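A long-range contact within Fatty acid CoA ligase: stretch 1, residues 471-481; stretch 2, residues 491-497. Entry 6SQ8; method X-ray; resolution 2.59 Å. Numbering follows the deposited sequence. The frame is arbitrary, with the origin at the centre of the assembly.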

# COMPACT_ATOMS: atom_id res chain seq x y z
N ARG A 471 7.41 30.37 -6.12
CA ARG A 471 7.61 31.37 -7.15
C ARG A 471 6.65 31.12 -8.31
O ARG A 471 6.02 32.03 -8.78
CB ARG A 471 9.08 31.37 -7.63
CG ARG A 471 9.37 32.34 -8.76
CD ARG A 471 10.79 32.85 -8.71
NE ARG A 471 11.62 32.28 -9.75
CZ ARG A 471 12.94 32.35 -9.76
NH1 ARG A 471 13.61 32.39 -8.62
NH2 ARG A 471 13.57 32.40 -10.92
N ARG A 472 6.59 29.88 -8.77
CA ARG A 472 5.74 29.49 -9.91
C ARG A 472 4.57 28.65 -9.37
O ARG A 472 4.76 27.77 -8.53
CB ARG A 472 6.55 28.72 -10.96
CG ARG A 472 7.76 29.46 -11.50
CD ARG A 472 8.02 29.38 -13.00
NE ARG A 472 6.80 29.15 -13.79
CZ ARG A 472 6.59 28.11 -14.60
NH1 ARG A 472 7.62 27.50 -15.16
NH2 ARG A 472 5.35 27.69 -14.82
N VAL A 473 3.36 28.98 -9.84
CA VAL A 473 2.15 28.26 -9.55
C VAL A 473 1.48 27.90 -10.88
O VAL A 473 1.13 28.78 -11.63
CB VAL A 473 1.21 29.09 -8.66
CG1 VAL A 473 -0.14 28.40 -8.45
CG2 VAL A 473 1.84 29.39 -7.31
N GLU A 474 1.31 26.60 -11.14
CA GLU A 474 0.71 26.09 -12.36
C GLU A 474 -0.58 25.34 -12.01
O GLU A 474 -0.55 24.44 -11.17
CB GLU A 474 1.69 25.12 -13.00
CG GLU A 474 2.64 25.81 -13.94
CD GLU A 474 1.97 25.94 -15.30
OE1 GLU A 474 1.41 24.90 -15.78
OE2 GLU A 474 1.96 27.06 -15.84
N PHE A 475 -1.68 25.67 -12.69
CA PHE A 475 -2.93 24.97 -12.49
C PHE A 475 -3.01 23.81 -13.49
O PHE A 475 -2.80 23.99 -14.66
CB PHE A 475 -4.12 25.93 -12.61
CG PHE A 475 -4.16 27.02 -11.57
CD1 PHE A 475 -4.13 26.72 -10.23
CD2 PHE A 475 -4.20 28.36 -11.94
CE1 PHE A 475 -4.17 27.72 -9.26
CE2 PHE A 475 -4.22 29.36 -10.98
CZ PHE A 475 -4.21 29.04 -9.64
N VAL A 476 -3.32 22.61 -12.99
CA VAL A 476 -3.26 21.37 -13.74
C VAL A 476 -4.53 20.56 -13.45
O VAL A 476 -5.17 20.78 -12.41
CB VAL A 476 -1.99 20.58 -13.37
CG1 VAL A 476 -0.72 21.34 -13.75
CG2 VAL A 476 -1.95 20.24 -11.89
N ARG A 477 -4.90 19.66 -14.36
CA ARG A 477 -6.18 18.95 -14.23
C ARG A 477 -6.06 17.89 -13.13
O ARG A 477 -7.01 17.67 -12.38
CB ARG A 477 -6.70 18.41 -15.56
CG ARG A 477 -5.86 17.35 -16.25
CD ARG A 477 -6.49 16.95 -17.58
NE ARG A 477 -7.82 16.36 -17.41
CZ ARG A 477 -8.98 16.99 -17.58
NH1 ARG A 477 -9.01 18.27 -17.96
NH2 ARG A 477 -10.11 16.34 -17.39
N SER A 478 -4.88 17.28 -12.99
CA SER A 478 -4.63 16.32 -11.90
C SER A 478 -3.14 16.22 -11.58
O SER A 478 -2.31 16.66 -12.35
CB SER A 478 -5.18 14.97 -12.26
OG SER A 478 -4.36 14.35 -13.24
N ILE A 479 -2.84 15.63 -10.42
CA ILE A 479 -1.47 15.35 -10.04
C ILE A 479 -1.11 13.98 -10.60
O ILE A 479 -1.81 13.00 -10.31
CB ILE A 479 -1.28 15.40 -8.51
CG1 ILE A 479 -1.82 16.70 -7.90
CG2 ILE A 479 0.18 15.18 -8.15
CD1 ILE A 479 -1.05 17.95 -8.28
N PRO A 480 -0.03 13.86 -11.39
CA PRO A 480 0.36 12.56 -11.95
C PRO A 480 0.77 11.62 -10.81
O PRO A 480 1.40 12.04 -9.84
CB PRO A 480 1.57 12.89 -12.85
CG PRO A 480 2.12 14.15 -12.26
CD PRO A 480 0.90 14.92 -11.77
N VAL A 481 0.41 10.34 -10.97
CA VAL A 481 0.69 9.33 -9.99
C VAL A 481 1.63 8.29 -10.62
O VAL A 481 1.57 8.04 -11.83
CB VAL A 481 -0.60 8.68 -9.46
CG1 VAL A 481 -1.41 9.69 -8.67
CG2 VAL A 481 -1.43 8.03 -10.55
N LYS A 491 7.94 13.70 -12.19
CA LYS A 491 7.24 14.22 -13.36
C LYS A 491 6.96 15.72 -13.15
O LYS A 491 7.26 16.54 -14.01
CB LYS A 491 5.96 13.43 -13.64
CG LYS A 491 5.31 13.72 -14.99
CD LYS A 491 4.43 12.58 -15.48
CE LYS A 491 3.86 12.84 -16.86
N VAL A 492 6.40 16.07 -11.98
CA VAL A 492 6.04 17.46 -11.67
C VAL A 492 7.31 18.33 -11.77
O VAL A 492 7.26 19.42 -12.30
CB VAL A 492 5.36 17.58 -10.30
CG1 VAL A 492 5.21 19.02 -9.85
CG2 VAL A 492 4.00 16.91 -10.30
N ARG A 493 8.43 17.80 -11.29
CA ARG A 493 9.70 18.51 -11.32
C ARG A 493 10.08 18.88 -12.76
O ARG A 493 10.63 19.95 -12.99
CB ARG A 493 10.80 17.67 -10.65
CG ARG A 493 11.54 18.37 -9.53
CD ARG A 493 12.41 17.43 -8.71
NE ARG A 493 11.81 17.00 -7.45
CZ ARG A 493 11.59 15.74 -7.09
NH1 ARG A 493 11.80 14.76 -7.96
NH2 ARG A 493 11.12 15.45 -5.89
N THR A 494 9.78 18.00 -13.73
CA THR A 494 10.16 18.22 -15.14
C THR A 494 9.36 19.38 -15.76
O THR A 494 9.81 20.02 -16.71
CB THR A 494 10.00 16.98 -16.04
OG1 THR A 494 8.61 16.80 -16.34
CG2 THR A 494 10.55 15.71 -15.43
N TRP A 495 8.15 19.61 -15.25
CA TRP A 495 7.27 20.66 -15.74
C TRP A 495 7.87 22.05 -15.51
O TRP A 495 7.44 22.99 -16.16
CB TRP A 495 5.90 20.59 -15.06
CG TRP A 495 5.09 19.37 -15.37
CD1 TRP A 495 5.31 18.46 -16.36
CD2 TRP A 495 3.89 18.95 -14.71
NE1 TRP A 495 4.35 17.49 -16.34
CE2 TRP A 495 3.44 17.78 -15.35
CE3 TRP A 495 3.14 19.45 -13.64
CZ2 TRP A 495 2.30 17.09 -14.94
CZ3 TRP A 495 2.00 18.77 -13.24
CH2 TRP A 495 1.60 17.60 -13.88
N PHE A 496 8.82 22.17 -14.57
CA PHE A 496 9.31 23.47 -14.09
C PHE A 496 10.81 23.64 -14.39
O PHE A 496 11.43 24.56 -13.83
CB PHE A 496 9.05 23.62 -12.58
CG PHE A 496 7.60 23.73 -12.16
CD1 PHE A 496 6.91 24.93 -12.28
CD2 PHE A 496 6.94 22.65 -11.60
CE1 PHE A 496 5.57 25.02 -11.89
CE2 PHE A 496 5.61 22.75 -11.22
CZ PHE A 496 4.93 23.94 -11.35
N THR A 497 11.39 22.81 -15.27
CA THR A 497 12.87 22.94 -15.55
C THR A 497 13.16 23.76 -16.82
O THR A 497 12.70 23.39 -17.88
CB THR A 497 13.53 21.56 -15.60
OG1 THR A 497 12.70 20.76 -16.45
CG2 THR A 497 13.73 20.95 -14.23

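The contact between the two stretches rests on three residues, Phe 496, Pro 480 and Trp 495, and it is made by packing: no hydrogen bond joins the stretches among the atoms modelled. About 403 Å² of surface is buried, both sides summed. The two backbones stay well apart, with CA atoms 8.2 Å from each other at Arg 472 and Phe 496 and 7.2 Å at Pro 480 and Lys 491, so the space between them is filled by side chains.

Phe 496 has the largest covered area. Its CA-to-CB bond points sideways to stretch 1, but with chi1 near -68° (m) the ring comes nearer and meets two residues of the strand. CE1 of Phe 496 lies 3.7 Å from CG of Glu 474, a contact between the aromatic ring and a methylene of the acidic side chain. CD1 of Phe 496 lies 3.9 Å from NH1 of Arg 472, over one face of the guanidinium, whose flat, delocalised surface can accept an aromatic neighbour without giving up the in-plane directions of its N-H groups. Arg 472 and Glu 474 both point toward stretch 2, as expected for alternate residues of an extended strand, while Val 473 between them points away. The two charged side chains also form a salt bridge along the same side of the strand, with NH2 of Arg 472 3.6 Å from OE2 of Glu 474. Phe 496 thus packs against a pair of oppositely charged residues that are already partnered with each other.

At the other end of the contact, the CA-to-CB bond of Pro 480 points toward stretch 2, and the residue touches three residues there. Its CD is 3.5 Å from CH2 of Trp 495, its CG is 3.9 Å from CG2 of Val 492, and its CB is 3.9 Å from CD of Lys 491. The compact pyrrolidine ring thus touches all three residues at once, with CG alone within 4.5 Å of each. Lys 491 contributes through the aliphatic part of its extended chain; its NZ is not modelled, so any polar role of the terminus cannot be assessed.

Trp 495 reaches along stretch 1 between these two ends. Besides meeting Pro 480, its six-membered ring brings CZ3 to 3.8 Å from CG1 of Val 476, an apolar contact, and the approaches of both residues to the indole are oblique. The carbonyl oxygen of Ser 478 lies at the ring edge, near its plane, with O 4.3 Å from CH2 of Trp 495; the side chain of Ser 478 points away.

Trp 495 and Phe 496 occupy the two central positions of a type I beta turn that runs from Thr 494 to Thr 497. The turn is accompanied by a side-chain hydrogen bond from OG1 of Thr 497 to O of Thr 494 (3.0 Å), and OG1 of Thr 494 in turn donates to O of Lys 491 (2.7 Å).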